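Local coordinates for hypothetical protein (Bacteroides ovatus, PDB 4EPS) that is probably a component of the fimbrium tip, part of the cell-surface filaments that mediate adhesion and biofilm formation, at residues 164-169 with 232-237; 244-249 with 253-258. One frame throughout, in Å; residues are numbered along the deposited sequence. Where two conformers were deposited one is given.

Contact 1: 164-169 with 232-237; sequences VKLPST and GHYNDK. With GOL (glycerol), chain O.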
# COMPACT_ATOMS: atom_id res chain seq x y z
N VAL A 164 -32.31 -0.64 1.47
CA VAL A 164 -31.43 -1.39 0.56
C VAL A 164 -30.02 -0.77 0.62
O VAL A 164 -29.87 0.42 0.38
CB VAL A 164 -31.94 -1.46 -0.91
CG1 VAL A 164 -31.05 -2.39 -1.75
CG2 VAL A 164 -33.40 -1.88 -0.99
N LYS A 165 -29.01 -1.61 0.88
CA LYS A 165 -27.60 -1.20 0.87
C LYS A 165 -26.90 -1.93 -0.28
O LYS A 165 -26.61 -3.12 -0.17
CB LYS A 165 -26.93 -1.53 2.23
CG LYS A 165 -25.49 -1.02 2.35
CD LYS A 165 -25.47 0.49 2.49
CE LYS A 165 -24.08 0.98 2.79
NZ LYS A 165 -24.04 2.45 2.65
N LEU A 166 -26.65 -1.21 -1.39
CA LEU A 166 -25.96 -1.83 -2.52
C LEU A 166 -24.43 -1.88 -2.25
O LEU A 166 -23.94 -1.17 -1.37
CB LEU A 166 -26.26 -1.07 -3.83
CG LEU A 166 -27.75 -1.06 -4.28
CD1 LEU A 166 -27.89 -0.22 -5.55
CD2 LEU A 166 -28.28 -2.49 -4.48
N PRO A 167 -23.65 -2.72 -2.95
CA PRO A 167 -22.20 -2.73 -2.71
C PRO A 167 -21.56 -1.39 -3.09
O PRO A 167 -21.99 -0.70 -4.01
CB PRO A 167 -21.68 -3.85 -3.62
CG PRO A 167 -22.73 -4.10 -4.61
CD PRO A 167 -24.04 -3.69 -4.02
N SER A 168 -20.58 -0.97 -2.29
CA SER A 168 -19.82 0.25 -2.54
C SER A 168 -18.40 0.02 -2.07
O SER A 168 -18.16 -0.86 -1.25
CB SER A 168 -20.45 1.47 -1.88
OG SER A 168 -20.52 1.37 -0.46
N THR A 169 -17.44 0.76 -2.63
CA THR A 169 -16.04 0.55 -2.27
C THR A 169 -15.33 1.87 -2.02
O THR A 169 -15.20 2.69 -2.92
CB THR A 169 -15.30 -0.21 -3.38
OG1 THR A 169 -15.98 -1.43 -3.64
CG2 THR A 169 -13.80 -0.53 -3.00
N GLY A 232 -33.93 -5.63 -7.82
CA GLY A 232 -32.99 -4.53 -7.98
C GLY A 232 -32.00 -4.85 -9.09
O GLY A 232 -31.48 -5.97 -9.15
N HIS A 233 -31.81 -3.90 -9.99
CA HIS A 233 -30.82 -3.92 -11.06
C HIS A 233 -29.75 -2.89 -10.71
O HIS A 233 -30.07 -1.77 -10.34
CB HIS A 233 -31.47 -3.64 -12.43
CG HIS A 233 -32.20 -4.82 -13.01
ND1 HIS A 233 -32.65 -4.81 -14.32
CD2 HIS A 233 -32.51 -6.01 -12.45
CE1 HIS A 233 -33.19 -6.01 -14.52
NE2 HIS A 233 -33.14 -6.76 -13.42
N TYR A 234 -28.48 -3.28 -10.76
CA TYR A 234 -27.34 -2.38 -10.49
C TYR A 234 -26.12 -2.99 -11.13
O TYR A 234 -26.00 -4.22 -11.15
CB TYR A 234 -27.11 -2.19 -8.95
CG TYR A 234 -26.54 -3.42 -8.28
CD1 TYR A 234 -27.37 -4.48 -7.91
CD2 TYR A 234 -25.18 -3.55 -8.06
CE1 TYR A 234 -26.84 -5.66 -7.37
CE2 TYR A 234 -24.64 -4.72 -7.53
CZ TYR A 234 -25.48 -5.75 -7.15
OH TYR A 234 -24.94 -6.90 -6.62
N ASN A 235 -25.24 -2.12 -11.65
CA ASN A 235 -24.04 -2.49 -12.40
C ASN A 235 -24.50 -3.38 -13.54
O ASN A 235 -25.34 -2.94 -14.33
CB ASN A 235 -22.97 -3.13 -11.48
CG ASN A 235 -22.44 -2.16 -10.44
OD1 ASN A 235 -22.61 -0.94 -10.56
ND2 ASN A 235 -21.81 -2.68 -9.40
N ASP A 236 -24.10 -4.66 -13.56
CA ASP A 236 -24.55 -5.58 -14.60
C ASP A 236 -25.14 -6.82 -13.96
O ASP A 236 -24.97 -7.94 -14.45
CB ASP A 236 -23.39 -5.91 -15.55
CG ASP A 236 -23.14 -4.80 -16.56
OD1 ASP A 236 -23.87 -4.77 -17.59
OD2 ASP A 236 -22.24 -3.97 -16.32
N LYS A 237 -25.87 -6.62 -12.84
CA LYS A 237 -26.40 -7.81 -12.18
C LYS A 237 -27.72 -7.53 -11.49
O LYS A 237 -28.27 -6.44 -11.64
CB LYS A 237 -25.39 -8.47 -11.21
CG LYS A 237 -24.70 -7.54 -10.22
CD LYS A 237 -23.42 -8.18 -9.68
CE LYS A 237 -23.67 -9.30 -8.68
NZ LYS A 237 -22.42 -9.77 -8.04
C1 GOL O . -19.38 -2.80 -6.54
O1 GOL O . -18.62 -3.84 -5.93
C2 GOL O . -18.68 -1.47 -6.39
O2 GOL O . -18.24 -1.35 -5.04
C3 GOL O . -19.61 -0.33 -6.72
O3 GOL O . -19.88 -0.28 -8.11
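Between facing layers of the fimbrillin-like domain, Leu166 and Pro167 pack against Tyr234, the last strand residue before a tight hairpin turn; Leu166 and Tyr234 are buried, the proline nearer the solvent. The contact is made by side chains alone: no hydrogen bond joins 164-169 to 232-237, and the CA atoms of Leu166 and Tyr234 stay 8.1 Å apart, the spacing of layers that face each other rather than of paired strands. The two branches of Leu166 divide the work. CD2 lies over one face of the tyrosine ring, 4.1 Å from Tyr234 CD1, while CD1 rests 4.0 Å from Tyr234 CB. Pro167 and Tyr234 point at each other from opposite directions, and the proline meets the ring obliquely, CG 3.5 Å from Tyr234 CE2 with CD just behind. What brings the ring here is its first torsion: CG of Tyr234 sits between backbone N and carbonyl carbon (chi1 72°). With an alanine at Tyr234, Leu166 CD2 and Pro167 CG would probably lose the surface they rest on, leaving a gap between the layers.

A glycerol, probably from the crystallisation liquor, lies beside this apolar patch. Thr169 OG1 and glycerol O2 share a hydrogen bond of 2.7 Å; the link from Asn235 is weak and, since that residue has two conformers, doubtful.

The turn Asn235-Asp236 is closed by Lys237 N bonding to Tyr234 O at 2.9 Å, so strand 229-234 runs back as 237-242. Leu166 and Pro167 fall at an interruption of strand 148-174. That strand's backbone pairs with 217-222 through Val164 and with 251-256 through Lys165; beyond the interruption Ser168 bonds to Gly260 and Lys262, and Val257 and Ser191 also touch the tyrosine.

Contact 2: 244-249 with 253-258; sequences AEKMKE and KRFVVD
Apolar contact between lysine stems makes up most of this meeting of 244-249 with 253-258. Lys246 and Lys253 cross at a slant, CB of Lys246 lying 3.9 Å from Lys253 CG, and further out CD of Lys246 comes to 4.0 Å from Lys253 CE. Lys246 runs extended beyond CG (chi2 162°), whereas Lys253 bends early, at chi2 60°. At the root of Lys253 the selenomethionine at Met247, a label in place of methionine, adds its methyl end: the chain folds at both chi2 and chi3, which carries CE to 3.8 Å from Lys253 CB at roughly a right angle to the lysine.

The aromatic share belongs to Phe255. Within its own strand, Lys253 CG lies over one face of the ring, 3.5 Å from its plane and nearer the ring's margin than its centre, while Lys246 NZ approaches the edge, near the ring plane and 4.1 Å from Phe255 CE1. An ammonium at the edge is not placed for a cation-pi interaction.

In polar terms, no hydrogen bond crosses between the segments. Lys246 NZ instead donates to the carbonyl of Asp242, just before the loop, which helps fix where its chain ends. The two ammonium groups, Lys246 NZ and Lys253 NZ, stand 5.3 Å apart, and such like charges probably favour neither coming closer.

Strand 251-256 takes backbone partners from strand 148-174, Lys253 bonding to Leu161 and Val163, whereas strand 237-242 pairs with 229-234 and meets Phe255 through the side chain of Leu241. The loop therefore joins two strands that are not backbone partners, a connection consistent with a beta arch between facing layers, as expected of a sandwich-like domain in the transthyretin clan.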
# COMPACT_ATOMS: atom_id res chain seq x y z
N ALA A 244 -41.60 -10.55 1.86
CA ALA A 244 -42.59 -11.39 2.56
C ALA A 244 -42.12 -11.75 3.97
O ALA A 244 -40.97 -12.13 4.15
CB ALA A 244 -42.85 -12.66 1.76
N GLU A 245 -43.01 -11.58 4.95
CA GLU A 245 -42.84 -11.87 6.40
C GLU A 245 -41.89 -10.90 7.11
O GLU A 245 -41.65 -11.07 8.31
CB GLU A 245 -42.36 -13.33 6.65
CG GLU A 245 -43.04 -14.39 5.79
CD GLU A 245 -44.56 -14.44 5.85
OE1 GLU A 245 -45.13 -13.81 6.77
OE2 GLU A 245 -45.16 -15.17 5.03
N LYS A 246 -41.36 -9.90 6.39
CA LYS A 246 -40.39 -9.00 7.02
C LYS A 246 -40.94 -7.58 7.17
O LYS A 246 -40.19 -6.69 7.59
CB LYS A 246 -39.08 -9.01 6.20
CG LYS A 246 -38.47 -10.41 6.07
CD LYS A 246 -37.47 -10.48 4.94
CE LYS A 246 -37.26 -11.90 4.47
NZ LYS A 246 -36.32 -11.95 3.32
N MSE A 247 -42.21 -7.36 6.80
CA MSE A 247 -42.83 -6.02 6.79
C MSE A 247 -43.69 -5.78 8.03
O MSE A 247 -44.92 -5.89 7.99
CB MSE A 247 -43.64 -5.84 5.50
CG MSE A 247 -42.79 -6.02 4.23
SE MSE A 247 -41.68 -4.42 3.91
CE MSE A 247 -40.00 -4.98 4.74
N LYS A 248 -43.03 -5.49 9.16
CA LYS A 248 -43.71 -5.23 10.44
C LYS A 248 -43.94 -3.74 10.61
O LYS A 248 -43.05 -2.95 10.29
CB LYS A 248 -42.89 -5.77 11.61
CG LYS A 248 -42.90 -7.30 11.73
CD LYS A 248 -42.33 -7.72 13.08
CE LYS A 248 -42.66 -9.15 13.43
NZ LYS A 248 -42.43 -9.42 14.88
N GLU A 249 -45.10 -3.36 11.14
CA GLU A 249 -45.45 -1.96 11.40
C GLU A 249 -44.43 -1.30 12.31
O GLU A 249 -44.07 -1.86 13.35
CB GLU A 249 -46.86 -1.92 12.02
CG GLU A 249 -47.36 -0.56 12.42
CD GLU A 249 -48.65 -0.59 13.23
OE1 GLU A 249 -49.37 -1.61 13.16
OE2 GLU A 249 -48.94 0.41 13.92
N LYS A 253 -36.56 -3.50 7.52
CA LYS A 253 -35.77 -4.65 7.11
C LYS A 253 -34.68 -4.10 6.20
O LYS A 253 -35.01 -3.47 5.18
CB LYS A 253 -36.65 -5.70 6.40
CG LYS A 253 -35.87 -6.79 5.64
CD LYS A 253 -34.93 -7.64 6.50
CE LYS A 253 -34.05 -8.46 5.59
NZ LYS A 253 -32.99 -9.19 6.35
N ARG A 254 -33.42 -4.32 6.57
CA ARG A 254 -32.30 -3.86 5.75
C ARG A 254 -31.75 -5.01 4.92
O ARG A 254 -31.37 -6.04 5.47
CB ARG A 254 -31.19 -3.21 6.60
CG ARG A 254 -30.01 -2.71 5.75
CD ARG A 254 -28.91 -2.08 6.60
NE ARG A 254 -29.05 -0.63 6.71
CZ ARG A 254 -29.33 0.02 7.84
NH1 ARG A 254 -29.49 -0.65 8.98
NH2 ARG A 254 -29.43 1.34 7.85
N PHE A 255 -31.72 -4.83 3.61
CA PHE A 255 -31.17 -5.82 2.69
C PHE A 255 -29.76 -5.37 2.30
O PHE A 255 -29.63 -4.33 1.66
CB PHE A 255 -32.04 -5.95 1.43
CG PHE A 255 -33.43 -6.47 1.69
CD1 PHE A 255 -33.69 -7.84 1.67
CD2 PHE A 255 -34.48 -5.59 1.92
CE1 PHE A 255 -34.99 -8.32 1.87
CE2 PHE A 255 -35.79 -6.08 2.10
CZ PHE A 255 -36.03 -7.44 2.08
N VAL A 256 -28.74 -6.13 2.71
CA VAL A 256 -27.33 -5.80 2.37
C VAL A 256 -26.97 -6.64 1.14
O VAL A 256 -26.97 -7.86 1.19
CB VAL A 256 -26.37 -6.02 3.56
CG1 VAL A 256 -24.90 -5.75 3.15
CG2 VAL A 256 -26.76 -5.12 4.75
N VAL A 257 -26.73 -5.97 0.01
CA VAL A 257 -26.49 -6.66 -1.25
C VAL A 257 -24.99 -6.82 -1.49
O VAL A 257 -24.25 -5.83 -1.46
CB VAL A 257 -27.19 -5.91 -2.43
CG1 VAL A 257 -26.91 -6.60 -3.78
CG2 VAL A 257 -28.70 -5.77 -2.17
N ASP A 258 -24.57 -8.05 -1.75
CA ASP A 258 -23.18 -8.40 -2.08
C ASP A 258 -22.13 -7.70 -1.14
O ASP A 258 -21.16 -7.12 -1.61
CB ASP A 258 -22.87 -8.10 -3.57
CG ASP A 258 -21.55 -8.72 -4.07
OD1 ASP A 258 -21.17 -9.80 -3.55
OD2 ASP A 258 -20.89 -8.10 -4.92

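Contact 1 is the more buried of the two: a leucine, a proline and a tyrosine meet by apolar packing. Contact 2, centred about 16 Å away, is only partly buried and draws on the stems of partly exposed lysines. The two do not join the same elements, but each uses one of two neighbouring strands, 148-174 and 251-256: Lys165 N bonds to Phe255 O and Lys165 O to Val257 N, each at 2.9 Å. Val257, towards the far end of 253-258, also packs on contact 1, its CG1 3.5 Å from Tyr234 OH. Strand 237-242, which starts beyond the turn of contact 1, leads into the loop of contact 2.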